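Local coordinates for protein VP1 (Polyomavirus HPyV6, PDB 4PCG) that probably builds the outer shell of the T=7 icosahedral virion from jelly-roll pentamers and takes part in attachment to host cells and entry, at residues T48-D51 against T52-G56; T95-L98 against G99-G102; S178-P181 against T182-E185; L213-E216 against N217-I221. All blocks are in the same frame, centred on the assembly; numbering follows the deposited sequence. Where two conformers were deposited one is given.

Contact 1: residues T48-D51 against T52-G56. With NA (sodium ion), chain L.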
ATOM      1  N   THR B  48      -0.951 -27.751  15.444  1.00 21.76           N
ATOM      2  CA  THR B  48       0.209 -28.178  16.275  1.00 23.79           C
ATOM      3  C   THR B  48       1.538 -27.850  15.611  1.00 26.54           C
ATOM      4  O   THR B  48       1.628 -27.690  14.398  1.00 29.00           O
ATOM      5  CB  THR B  48       0.166 -29.674  16.591  1.00 26.99           C
ATOM      6  OG1 THR B  48       0.313 -30.415  15.365  1.00 25.66           O
ATOM      7  CG2 THR B  48      -1.169 -30.008  17.277  1.00 29.62           C
ATOM      8  N   PHE B  49       2.584 -27.762  16.414  1.00 27.37           N
ATOM      9  CA  PHE B  49       3.867 -27.287  15.914  1.00 32.48           C
ATOM     10  C   PHE B  49       4.806 -28.436  15.593  1.00 33.83           C
ATOM     11  O   PHE B  49       6.014 -28.291  15.689  1.00 52.24           O
ATOM     12  CB  PHE B  49       4.490 -26.328  16.944  1.00 39.02           C
ATOM     13  CG  PHE B  49       3.673 -25.077  17.200  1.00 36.34           C
ATOM     14  CD1 PHE B  49       2.655 -24.667  16.328  1.00 37.22           C
ATOM     15  CD2 PHE B  49       3.958 -24.279  18.294  1.00 38.94           C
ATOM     16  CE1 PHE B  49       1.921 -23.515  16.583  1.00 39.04           C
ATOM     17  CE2 PHE B  49       3.241 -23.121  18.535  1.00 35.61           C
ATOM     18  CZ  PHE B  49       2.219 -22.744  17.693  1.00 35.58           C
ATOM     19  N   THR B  50       4.242 -29.583  15.229  1.00 33.62           N
ATOM     20  CA  THR B  50       5.006 -30.771  14.884  1.00 30.45           C
ATOM     21  C   THR B  50       5.584 -30.660  13.480  1.00 34.01           C
ATOM     22  O   THR B  50       5.326 -29.689  12.741  1.00 35.23           O
ATOM     23  CB  THR B  50       4.102 -32.023  14.907  1.00 32.06           C
ATOM     24  OG1 THR B  50       3.060 -31.886  13.918  1.00 27.73           O
ATOM     25  CG2 THR B  50       3.483 -32.230  16.288  1.00 36.50           C
ATOM     26  N   ASP B  51       6.302 -31.696  13.085  1.00 30.49           N
ATOM     27  CA  ASP B  51       6.855 -31.749  11.740  1.00 37.14           C
ATOM     28  C   ASP B  51       5.867 -32.308  10.681  1.00 38.28           C
ATOM     29  O   ASP B  51       6.292 -32.737   9.612  1.00 34.85           O
ATOM     30  CB  ASP B  51       8.108 -32.608  11.769  1.00 39.84           C
ATOM     31  CG  ASP B  51       7.826 -34.029  12.199  1.00 41.17           C
ATOM     32  OD1 ASP B  51       6.639 -34.395  12.351  1.00 41.64           O
ATOM     33  OD2 ASP B  51       8.791 -34.770  12.405  1.00 53.71           O
ATOM     34  N   THR B  52       4.575 -32.345  10.998  1.00 31.04           N
ATOM     35  CA  THR B  52       3.582 -33.000  10.129  1.00 30.97           C
ATOM     36  C   THR B  52       2.424 -32.071   9.935  1.00 27.46           C
ATOM     37  O   THR B  52       1.917 -31.487  10.900  1.00 24.97           O
ATOM     38  CB  THR B  52       3.073 -34.333  10.745  1.00 29.47           C
ATOM     39  OG1 THR B  52       4.159 -35.214  10.865  1.00 29.28           O
ATOM     40  CG2 THR B  52       2.006 -35.014   9.863  1.00 33.50           C
ATOM     41  N   LEU B  53       2.023 -31.889   8.677  1.00 24.79           N
ATOM     42  CA  LEU B  53       0.817 -31.161   8.353  1.00 23.57           C
ATOM     43  C   LEU B  53      -0.357 -32.094   8.555  1.00 24.46           C
ATOM     44  O   LEU B  53      -0.414 -33.157   7.912  1.00 24.35           O
ATOM     45  CB  LEU B  53       0.800 -30.702   6.882  1.00 26.45           C
ATOM     46  CG  LEU B  53       1.710 -29.561   6.485  1.00 34.51           C
ATOM     47  CD1 LEU B  53       1.550 -29.299   4.990  1.00 38.51           C
ATOM     48  CD2 LEU B  53       1.393 -28.307   7.277  1.00 39.02           C
ATOM     49  N   ASP B  54      -1.284 -31.687   9.422  1.00 22.32           N
ATOM     50  CA  ASP B  54      -2.292 -32.587   9.961  1.00 24.17           C
ATOM     51  C   ASP B  54      -3.620 -32.317   9.300  1.00 23.15           C
ATOM     52  O   ASP B  54      -3.975 -31.168   9.010  1.00 22.30           O
ATOM     53  CB  ASP B  54      -2.419 -32.433  11.483  1.00 25.87           C
ATOM     54  CG  ASP B  54      -1.106 -32.666  12.209  1.00 29.78           C
ATOM     55  OD1 ASP B  54      -0.586 -33.783  12.103  1.00 27.74           O
ATOM     56  OD2 ASP B  54      -0.585 -31.736  12.891  1.00 27.48           O
ATOM     57  N   ALA B  55      -4.367 -33.384   9.056  1.00 23.56           N
ATOM     58  CA  ALA B  55      -5.730 -33.225   8.565  1.00 21.95           C
ATOM     59  C   ALA B  55      -6.554 -32.597   9.696  1.00 24.27           C
ATOM     60  O   ALA B  55      -6.363 -32.944  10.863  1.00 28.95           O
ATOM     61  CB  ALA B  55      -6.298 -34.570   8.188  1.00 26.31           C
ATOM     62  N   GLY B  56      -7.421 -31.656   9.354  1.00 20.86           N
ATOM     63  CA  GLY B  56      -8.311 -31.040  10.327  1.00 22.44           C
ATOM     64  C   GLY B  56      -7.839 -29.663  10.743  1.00 20.60           C
ATOM     65  O   GLY B  56      -8.659 -28.834  11.129  1.00 20.26           O
TER
HETATM   66 NA    NA L 303       1.336 -30.359  13.004  1.00 27.41          NA
HETATM   67  O   HOH W   1      -2.341 -29.788  13.809  1.00 23.45           O
HETATM   68  O   HOH W   2       0.505 -28.535  11.819  1.00 26.01           O
HETATM   69  O   HOH W   3       1.487 -34.038  13.854  1.00 30.99           O

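Contact 2: residues T95-L98 against G99-G102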
ATOM      1  N   THR B  95     -16.416 -11.136   9.051  1.00 16.52           N
ATOM      2  CA  THR B  95     -16.707 -10.104  10.032  1.00 18.62           C
ATOM      3  C   THR B  95     -15.425  -9.840  10.851  1.00 17.38           C
ATOM      4  O   THR B  95     -14.574 -10.721  10.956  1.00 16.67           O
ATOM      5  CB  THR B  95     -17.776 -10.590  11.029  1.00 20.97           C
ATOM      6  OG1 THR B  95     -17.318 -11.817  11.607  1.00 20.62           O
ATOM      7  CG2 THR B  95     -19.114 -10.811  10.320  1.00 21.23           C
ATOM      8  N   PRO B  96     -15.276  -8.642  11.424  1.00 17.73           N
ATOM      9  CA  PRO B  96     -14.111  -8.387  12.265  1.00 18.04           C
ATOM     10  C   PRO B  96     -14.101  -9.281  13.493  1.00 19.84           C
ATOM     11  O   PRO B  96     -15.142  -9.496  14.101  1.00 20.42           O
ATOM     12  CB  PRO B  96     -14.261  -6.916  12.655  1.00 20.06           C
ATOM     13  CG  PRO B  96     -15.715  -6.631  12.463  1.00 22.03           C
ATOM     14  CD  PRO B  96     -16.159  -7.469  11.339  1.00 17.58           C
ATOM     15  N   GLN B  97     -12.918  -9.814  13.816  1.00 21.71           N
ATOM     16  CA  GLN B  97     -12.722 -10.655  14.967  1.00 21.20           C
ATOM     17  C   GLN B  97     -11.976  -9.858  16.039  1.00 21.94           C
ATOM     18  O   GLN B  97     -10.884  -9.347  15.798  1.00 23.60           O
ATOM     19  CB  GLN B  97     -11.921 -11.905  14.575  1.00 19.88           C
ATOM     20  CG  GLN B  97     -12.510 -12.688  13.422  1.00 21.61           C
ATOM     21  CD  GLN B  97     -13.879 -13.247  13.734  1.00 26.63           C
ATOM     22  OE1 GLN B  97     -14.036 -14.050  14.662  1.00 26.88           O
ATOM     23  NE2 GLN B  97     -14.883 -12.844  12.956  1.00 24.41           N
ATOM     24  N   LEU B  98     -12.594  -9.708  17.201  1.00 19.26           N
ATOM     25  CA  LEU B  98     -11.938  -9.070  18.342  0.50 20.06           C
ATOM     26  C   LEU B  98     -11.770 -10.152  19.411  1.00 20.73           C
ATOM     27  O   LEU B  98     -10.896 -11.016  19.266  1.00 20.67           O
ATOM     28  CB  LEU B  98     -12.712  -7.851  18.845  0.50 20.63           C
ATOM     29  CG  LEU B  98     -12.403  -6.535  18.132  0.50 20.67           C
ATOM     30  CD1 LEU B  98     -12.729  -6.637  16.643  0.50 20.27           C
ATOM     31  CD2 LEU B  98     -13.168  -5.399  18.795  0.50 22.62           C
ATOM     32  N   GLY B  99     -12.620 -10.155  20.424  1.00 19.49           N
ATOM     33  CA  GLY B  99     -12.528 -11.098  21.566  1.00 21.66           C
ATOM     34  C   GLY B  99     -12.872 -12.532  21.184  1.00 23.29           C
ATOM     35  O   GLY B  99     -12.546 -13.466  21.918  1.00 22.81           O
ATOM     36  N   SER B 100     -13.521 -12.721  20.041  1.00 19.18           N
ATOM     37  CA  SER B 100     -13.799 -14.071  19.525  1.00 20.27           C
ATOM     38  C   SER B 100     -12.521 -14.881  19.306  1.00 19.94           C
ATOM     39  O   SER B 100     -12.576 -16.121  19.247  1.00 20.90           O
ATOM     40  CB  SER B 100     -14.556 -14.024  18.189  1.00 20.45           C
ATOM     41  OG  SER B 100     -13.706 -13.592  17.132  1.00 19.01           O
ATOM     42  N   ALA B 101     -11.395 -14.180  19.179  1.00 20.33           N
ATOM     43  CA  ALA B 101     -10.097 -14.793  18.869  1.00 22.18           C
ATOM     44  C   ALA B 101      -9.193 -14.891  20.089  1.00 20.23           C
ATOM     45  O   ALA B 101      -8.019 -15.261  19.960  1.00 22.06           O
ATOM     46  CB  ALA B 101      -9.414 -14.000  17.785  1.00 20.81           C
ATOM     47  N   GLY B 102      -9.728 -14.540  21.252  1.00 20.58           N
ATOM     48  CA  GLY B 102      -8.984 -14.549  22.519  1.00 20.74           C
ATOM     49  C   GLY B 102      -8.401 -13.181  22.800  1.00 22.60           C
ATOM     50  O   GLY B 102      -8.720 -12.194  22.107  1.00 22.50           O
TER
HETATM   51  O   HOH W   4     -15.117 -10.783  18.129  1.00 18.76           O

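Contact 3: residues S178-P181 against T182-E185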
ATOM      1  N   SER B 178       0.065 -25.558  -5.177  1.00 15.64           N
ATOM      2  CA  SER B 178       0.015 -24.251  -5.855  0.50 14.68           C
ATOM      3  C   SER B 178      -0.578 -24.418  -7.267  1.00 17.37           C
ATOM      4  O   SER B 178      -0.296 -25.415  -7.933  1.00 14.35           O
ATOM      5  CB  SER B 178       1.434 -23.684  -5.965  0.50 15.33           C
ATOM      6  OG  SER B 178       1.475 -22.350  -6.476  0.50 15.47           O
ATOM      7  N   ALA B 179      -1.350 -23.426  -7.722  1.00 14.44           N
ATOM      8  CA  ALA B 179      -1.835 -23.394  -9.125  1.00 15.63           C
ATOM      9  C   ALA B 179      -0.669 -23.534 -10.090  1.00 14.87           C
ATOM     10  O   ALA B 179       0.394 -22.990  -9.881  1.00 16.77           O
ATOM     11  CB  ALA B 179      -2.592 -22.107  -9.400  1.00 16.64           C
ATOM     12  N   ASP B 180      -0.880 -24.288 -11.177  1.00 13.78           N
ATOM     13  CA  ASP B 180       0.160 -24.611 -12.113  1.00 16.18           C
ATOM     14  C   ASP B 180       0.055 -23.686 -13.336  1.00 17.65           C
ATOM     15  O   ASP B 180      -0.855 -23.868 -14.144  1.00 16.99           O
ATOM     16  CB  ASP B 180      -0.018 -26.061 -12.578  1.00 17.07           C
ATOM     17  CG  ASP B 180       1.122 -26.535 -13.482  1.00 16.47           C
ATOM     18  OD1 ASP B 180       1.979 -25.723 -13.895  1.00 16.31           O
ATOM     19  OD2 ASP B 180       1.153 -27.754 -13.797  1.00 17.37           O
ATOM     20  N   PRO B 181       0.974 -22.710 -13.468  1.00 17.50           N
ATOM     21  CA  PRO B 181       0.882 -21.781 -14.622  1.00 18.64           C
ATOM     22  C   PRO B 181       1.239 -22.403 -15.955  1.00 18.44           C
ATOM     23  O   PRO B 181       0.998 -21.787 -16.996  1.00 18.07           O
ATOM     24  CB  PRO B 181       1.849 -20.645 -14.229  1.00 18.24           C
ATOM     25  CG  PRO B 181       2.895 -21.339 -13.412  1.00 19.74           C
ATOM     26  CD  PRO B 181       2.136 -22.389 -12.613  1.00 16.22           C
ATOM     27  N   THR B 182       1.787 -23.620 -15.956  1.00 17.23           N
ATOM     28  CA  THR B 182       2.085 -24.309 -17.198  1.00 19.78           C
ATOM     29  C   THR B 182       0.860 -25.023 -17.747  1.00 18.12           C
ATOM     30  O   THR B 182       0.908 -25.511 -18.851  1.00 17.84           O
ATOM     31  CB  THR B 182       3.221 -25.352 -17.086  1.00 21.47           C
ATOM     32  OG1 THR B 182       2.757 -26.500 -16.365  1.00 20.02           O
ATOM     33  CG2 THR B 182       4.494 -24.732 -16.462  1.00 21.55           C
ATOM     34  N   ARG B 183      -0.225 -25.083 -16.986  1.00 16.90           N
ATOM     35  CA  ARG B 183      -1.472 -25.712 -17.421  1.00 17.23           C
ATOM     36  C   ARG B 183      -2.630 -24.715 -17.249  1.00 16.38           C
ATOM     37  O   ARG B 183      -2.455 -23.518 -17.546  1.00 16.41           O
ATOM     38  CB  ARG B 183      -1.667 -27.067 -16.721  1.00 17.76           C
ATOM     39  CG  ARG B 183      -0.491 -28.010 -16.976  1.00 19.72           C
ATOM     40  CD  ARG B 183      -0.658 -29.368 -16.296  1.00 18.53           C
ATOM     41  NE  ARG B 183       0.436 -30.233 -16.668  1.00 21.14           N
ATOM     42  CZ  ARG B 183       0.523 -31.544 -16.425  1.00 21.87           C
ATOM     43  NH1 ARG B 183      -0.417 -32.200 -15.769  1.00 22.09           N
ATOM     44  NH2 ARG B 183       1.581 -32.202 -16.855  1.00 23.91           N
ATOM     45  N   ASN B 184      -3.773 -25.153 -16.749  1.00 15.11           N
ATOM     46  CA  ASN B 184      -4.919 -24.271 -16.531  1.00 15.86           C
ATOM     47  C   ASN B 184      -5.304 -23.468 -17.753  1.00 16.88           C
ATOM     48  O   ASN B 184      -5.674 -22.286 -17.640  1.00 17.45           O
ATOM     49  CB  ASN B 184      -4.691 -23.397 -15.317  1.00 14.76           C
ATOM     50  CG  ASN B 184      -4.735 -24.224 -14.034  1.00 16.57           C
ATOM     51  OD1 ASN B 184      -5.740 -24.868 -13.764  1.00 13.89           O
ATOM     52  ND2 ASN B 184      -3.654 -24.211 -13.256  1.00 15.14           N
ATOM     53  N   GLU B 185      -5.282 -24.155 -18.890  1.00 17.46           N
ATOM     54  CA  GLU B 185      -5.547 -23.519 -20.178  1.00 23.50           C
ATOM     55  C   GLU B 185      -6.912 -22.819 -20.258  1.00 26.48           C
ATOM     56  O   GLU B 185      -7.045 -21.732 -20.830  1.00 41.71           O
ATOM     57  CB  GLU B 185      -5.420 -24.555 -21.329  1.00 25.74           C
ATOM     58  CG  GLU B 185      -3.995 -25.064 -21.560  1.00 40.14           C
ATOM     59  CD  GLU B 185      -3.495 -26.177 -20.602  1.00 45.60           C
ATOM     60  OE1 GLU B 185      -2.372 -26.690 -20.839  1.00 61.20           O
ATOM     61  OE2 GLU B 185      -4.186 -26.568 -19.632  1.00 33.65           O
TER

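Contact 4: residues L213-E216 against N217-I221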
ATOM      1  N   LEU B 213     -13.408 -12.519 -17.687  1.00 19.76           N
ATOM      2  CA  LEU B 213     -12.757 -13.821 -17.846  1.00 20.79           C
ATOM      3  C   LEU B 213     -12.284 -14.026 -19.284  1.00 21.67           C
ATOM      4  O   LEU B 213     -11.809 -15.095 -19.654  1.00 18.92           O
ATOM      5  CB  LEU B 213     -13.713 -14.941 -17.441  1.00 17.39           C
ATOM      6  CG  LEU B 213     -14.169 -14.988 -15.988  1.00 17.34           C
ATOM      7  CD1 LEU B 213     -15.236 -16.052 -15.811  1.00 21.20           C
ATOM      8  CD2 LEU B 213     -12.981 -15.255 -15.073  1.00 22.10           C
ATOM      9  N   VAL B 214     -12.444 -13.013 -20.114  1.00 21.48           N
ATOM     10  CA  VAL B 214     -12.079 -13.148 -21.519  1.00 22.84           C
ATOM     11  C   VAL B 214     -10.576 -12.934 -21.738  1.00 25.15           C
ATOM     12  O   VAL B 214      -9.950 -12.142 -21.044  1.00 23.93           O
ATOM     13  CB  VAL B 214     -12.921 -12.242 -22.438  1.00 23.62           C
ATOM     14  CG1 VAL B 214     -14.388 -12.648 -22.370  1.00 24.42           C
ATOM     15  CG2 VAL B 214     -12.768 -10.767 -22.085  1.00 26.95           C
ATOM     16  N   ASP B 215     -10.016 -13.683 -22.683  1.00 24.35           N
ATOM     17  CA  ASP B 215      -8.614 -13.542 -23.108  1.00 27.28           C
ATOM     18  C   ASP B 215      -8.465 -12.417 -24.156  1.00 29.83           C
ATOM     19  O   ASP B 215      -9.431 -11.681 -24.422  1.00 28.00           O
ATOM     20  CB  ASP B 215      -8.053 -14.915 -23.583  1.00 27.05           C
ATOM     21  CG  ASP B 215      -8.687 -15.431 -24.885  1.00 27.18           C
ATOM     22  OD1 ASP B 215      -9.303 -14.656 -25.643  1.00 27.72           O
ATOM     23  OD2 ASP B 215      -8.551 -16.643 -25.172  1.00 28.07           O
ATOM     24  N   GLU B 216      -7.271 -12.293 -24.757  1.00 34.17           N
ATOM     25  CA  GLU B 216      -6.989 -11.268 -25.783  0.50 33.70           C
ATOM     26  C   GLU B 216      -7.851 -11.394 -27.039  1.00 31.80           C
ATOM     27  O   GLU B 216      -8.014 -10.440 -27.767  1.00 34.20           O
ATOM     28  CB  GLU B 216      -5.494 -11.257 -26.199  0.50 36.21           C
ATOM     29  CG  GLU B 216      -5.019 -12.439 -27.050  0.50 37.75           C
ATOM     30  CD  GLU B 216      -3.606 -12.259 -27.601  0.50 40.17           C
ATOM     31  OE1 GLU B 216      -3.139 -13.117 -28.378  0.50 38.67           O
ATOM     32  OE2 GLU B 216      -2.956 -11.254 -27.265  0.50 39.15           O
ATOM     33  N   ASN B 217      -8.379 -12.582 -27.306  1.00 28.07           N
ATOM     34  CA  ASN B 217      -9.263 -12.786 -28.446  1.00 30.47           C
ATOM     35  C   ASN B 217     -10.751 -12.655 -28.107  1.00 27.04           C
ATOM     36  O   ASN B 217     -11.600 -12.934 -28.952  1.00 27.21           O
ATOM     37  CB  ASN B 217      -8.987 -14.161 -29.037  1.00 34.48           C
ATOM     38  CG  ASN B 217      -7.549 -14.301 -29.508  1.00 38.38           C
ATOM     39  OD1 ASN B 217      -6.995 -13.375 -30.076  1.00 37.48           O
ATOM     40  ND2 ASN B 217      -6.942 -15.441 -29.247  1.00 41.18           N
ATOM     41  N   GLY B 218     -11.059 -12.278 -26.871  1.00 26.67           N
ATOM     42  CA  GLY B 218     -12.435 -12.149 -26.407  1.00 27.50           C
ATOM     43  C   GLY B 218     -13.091 -13.452 -25.981  1.00 26.16           C
ATOM     44  O   GLY B 218     -14.310 -13.499 -25.837  1.00 24.02           O
ATOM     45  N   VAL B 219     -12.297 -14.504 -25.771  1.00 22.13           N
ATOM     46  CA  VAL B 219     -12.838 -15.825 -25.436  1.00 21.15           C
ATOM     47  C   VAL B 219     -12.740 -16.073 -23.939  1.00 20.55           C
ATOM     48  O   VAL B 219     -11.661 -15.935 -23.345  1.00 20.41           O
ATOM     49  CB  VAL B 219     -12.106 -16.938 -26.206  1.00 22.08           C
ATOM     50  CG1 VAL B 219     -12.760 -18.282 -25.967  1.00 21.80           C
ATOM     51  CG2 VAL B 219     -12.107 -16.619 -27.702  1.00 26.75           C
ATOM     52  N   GLY B 220     -13.875 -16.383 -23.328  1.00 17.18           N
ATOM     53  CA  GLY B 220     -13.931 -16.701 -21.916  1.00 15.82           C
ATOM     54  C   GLY B 220     -13.709 -18.184 -21.666  1.00 17.99           C
ATOM     55  O   GLY B 220     -13.040 -18.857 -22.448  1.00 18.61           O
ATOM     56  N   ILE B 221     -14.247 -18.674 -20.558  1.00 17.39           N
ATOM     57  CA  ILE B 221     -14.109 -20.085 -20.184  1.00 17.49           C
ATOM     58  C   ILE B 221     -15.156 -20.912 -20.918  1.00 16.76           C
ATOM     59  O   ILE B 221     -16.364 -20.709 -20.743  1.00 18.28           O
ATOM     60  CB  ILE B 221     -14.281 -20.275 -18.681  1.00 18.42           C
ATOM     61  CG1 ILE B 221     -13.287 -19.412 -17.903  1.00 17.48           C
ATOM     62  CG2 ILE B 221     -14.126 -21.736 -18.308  1.00 17.00           C
ATOM     63  CD1 ILE B 221     -11.839 -19.606 -18.282  1.00 19.07           C
TER
HETATM   64  O   HOH W   5      -8.303 -17.586 -27.658  1.00 35.62           O

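Contact 1: residues T48-D51 against T52-G56
Thr48 and Asp54 meet across a sodium ion around which this loop curls. Thr48 OG1 and Asp54 OD2 lie 2.9 Å apart without a hydrogen bond, because both are ligands of the metal. The side chains cross at about a right angle, and Asp54 OD2 makes the closest protein bond to the ion, at 2.4 Å. Thr50 OG1 binds it at 2.5 Å, as does the backbone carbonyl Thr52 O, and water 2 completes the five ligands. In Thr48 and Thr50 alike, OG1 stands between the backbone N and the carbonyl carbon (chi1 65° and 62°), which turns both hydroxyls inward to the metal. Thr50 OG1 also accepts a weak bond from Thr52 N at 3.3 Å, an ST turn. Away from this tight centre the contact is looser and watery: water 1 links Thr48 N to Asp54 OD2, and water 3 joins Thr50 OG1 to Asp54 OD1. At the far end Thr52 OG1 donates to Asp51 OD1 at 3.0 Å, from above the carboxylate plane. Strand 52-53 pairs in parallel with strand 141-142, Leu53 packs on Met140 and Glu175, and Phe49 stacks on Tyr103 of a second subunit.

Contact 2: residues T95-L98 against G99-G102
Gln97 reaches Ser100 because its side chain is bent: CG lies beside the backbone N (chi1 -54°), and the turn at chi2 (-63°) sets the amide between Thr95 O and Ser100 OG. Ser100 answers with OG between its backbone N and carbonyl carbon, at chi1 72°. The hydroxyl donates to Gln97 OE1 in a short bond, OG to OE1 2.5 Å, arriving well above the carbonyl plane. The other end of the same amide is held too, since Gln97 NE2 gives a nearly straight bond of 2.9 Å to Thr95 O, which lies in the amide plane; bonds at both ends fix the rotation of the group. Residues 99-101 form a short 3-10 segment, with Ala101 N donating to Leu98 O at 3.2 Å and Gly102 N to Gly99 O at 3.1 Å. This segment lies in the loop that follows strand 79-93 of the jelly roll and leads to the short strand 103-104; within the loop, Gln97 packs on Phe261 and Gln258. Water 4 accepts from both Leu98 N and Ser100 N. Gly99 N donates to Tyr47 OH of a third subunit, and Ser100 lies against Met140 of that same subunit.

Contact 3: residues S178-P181 against T182-E185
Asp180 and Thr182 are joined by two hydrogen bonds that converge on one carboxylate oxygen. Thr182 OG1 donates to Asp180 OD1 at 2.7 Å, on the syn side and somewhat out of the carboxylate plane. Thr182 N donates to the same OD1 at 3.0 Å from the same face, closing an Asx turn. Asp180 CG lies anti to the backbone N (chi1 -175°), beside the carbonyl carbon, and this carries the carboxylate forward over the turn.

The backbone carbonyl of Asp180 is also gripped twice. Arg183 N donates to Asp180 O at 3.2 Å, the bond of a type I beta turn from Asp180 to Arg183, while Asn184 ND2 reaches the same oxygen at 3.0 Å. The two donors come from opposite faces of the carbonyl plane. Asn184, whose backbone is in the left-handed region, uses its other amide atom elsewhere, OD1 accepting from Asp129 N.

The ionic part is weaker. Asp180 OD2 lies 3.9 Å from Arg183 NE, well out of the guanidinium plane, so charge alone links this long pair; closer to the backbone, the extended Arg183 chain brings CD to 3.5 Å from OD2. A second salt bridge, with Arg164 NE, probably helps keep the aspartate ionised.

The turn leaves strand 177-179, which pairs with strand 129-132, and leads to strand 187-194, whose Tyr189 is touched by Pro181 and Asn184. A second subunit covers another part, with Phe264 against Pro181 and Ile26 against Thr182.

Contact 4: residues L213-E216 against N217-I221
Asp215 and Asn217 carry most of this hairpin turn. Asp215 OD1 accepts from Asn217 N at 2.8 Å, an Asx turn with a rather bent bond, and from Val219 N at 3.0 Å. The two N-H groups reach the oxygen from opposite faces of the carboxylate plane. CG of Asp215 stands between its own backbone N and carbonyl carbon (chi1 68°), a torsion that holds the carboxylate over the turn, alongside Val219. The other oxygen, OD2, is reached by water 5, which also accepts from Asn217 ND2 and so ties the two side chains together. Asn217 otherwise lies side by side with Glu216, its OD1 3.7 Å from Glu216 CG.

The backbone closes a type I turn from Asp215 to Gly218, with Gly218 N to Asp215 O at 3.0 Å, while Asp215 N donates to Val219 O at 2.9 Å. With Gly218 at positive phi, this is a type I turn with a G1 beta bulge.

Leu213 lies on the entering arm: its O meets Gly220 CA in a CA-H...O contact of 3.5 Å, and CD1 touches Ile221 CG1 loosely. At the hairpin base, Leu213 and Ile221 form backbone bonds with Phe86 and Ala85 of strand 79-93; Arg188 NE holds Leu213 O. With two N-H donors and a water on its carboxylate, Asp215 is probably ionised; it supplements the backbone bonds of a turn exposed at Glu216 and Asn217.

How the contacts relate
Contact 1 is a surface site and contact 4 is only partly buried, whereas contacts 2 and 3 are buried; all four touch another subunit, contact 4 through a long, weak ion pair. Chemistry follows place: contact 1 depends on a metal and water, contact 2 on a neutral amide and hydroxyl, and contacts 3 and 4 each on an aspartate opening a type I turn. Those last two, with centres about 17 Å apart, both touch strand 187-194; contacts 2 and 4, about 41 Å apart, both reach strand 256-274 from opposite sides of the chain's centre. Residues next to contacts 1 and 2 serve the pentamer interface: Tyr47 and Tyr103 each meet a neighbouring subunit.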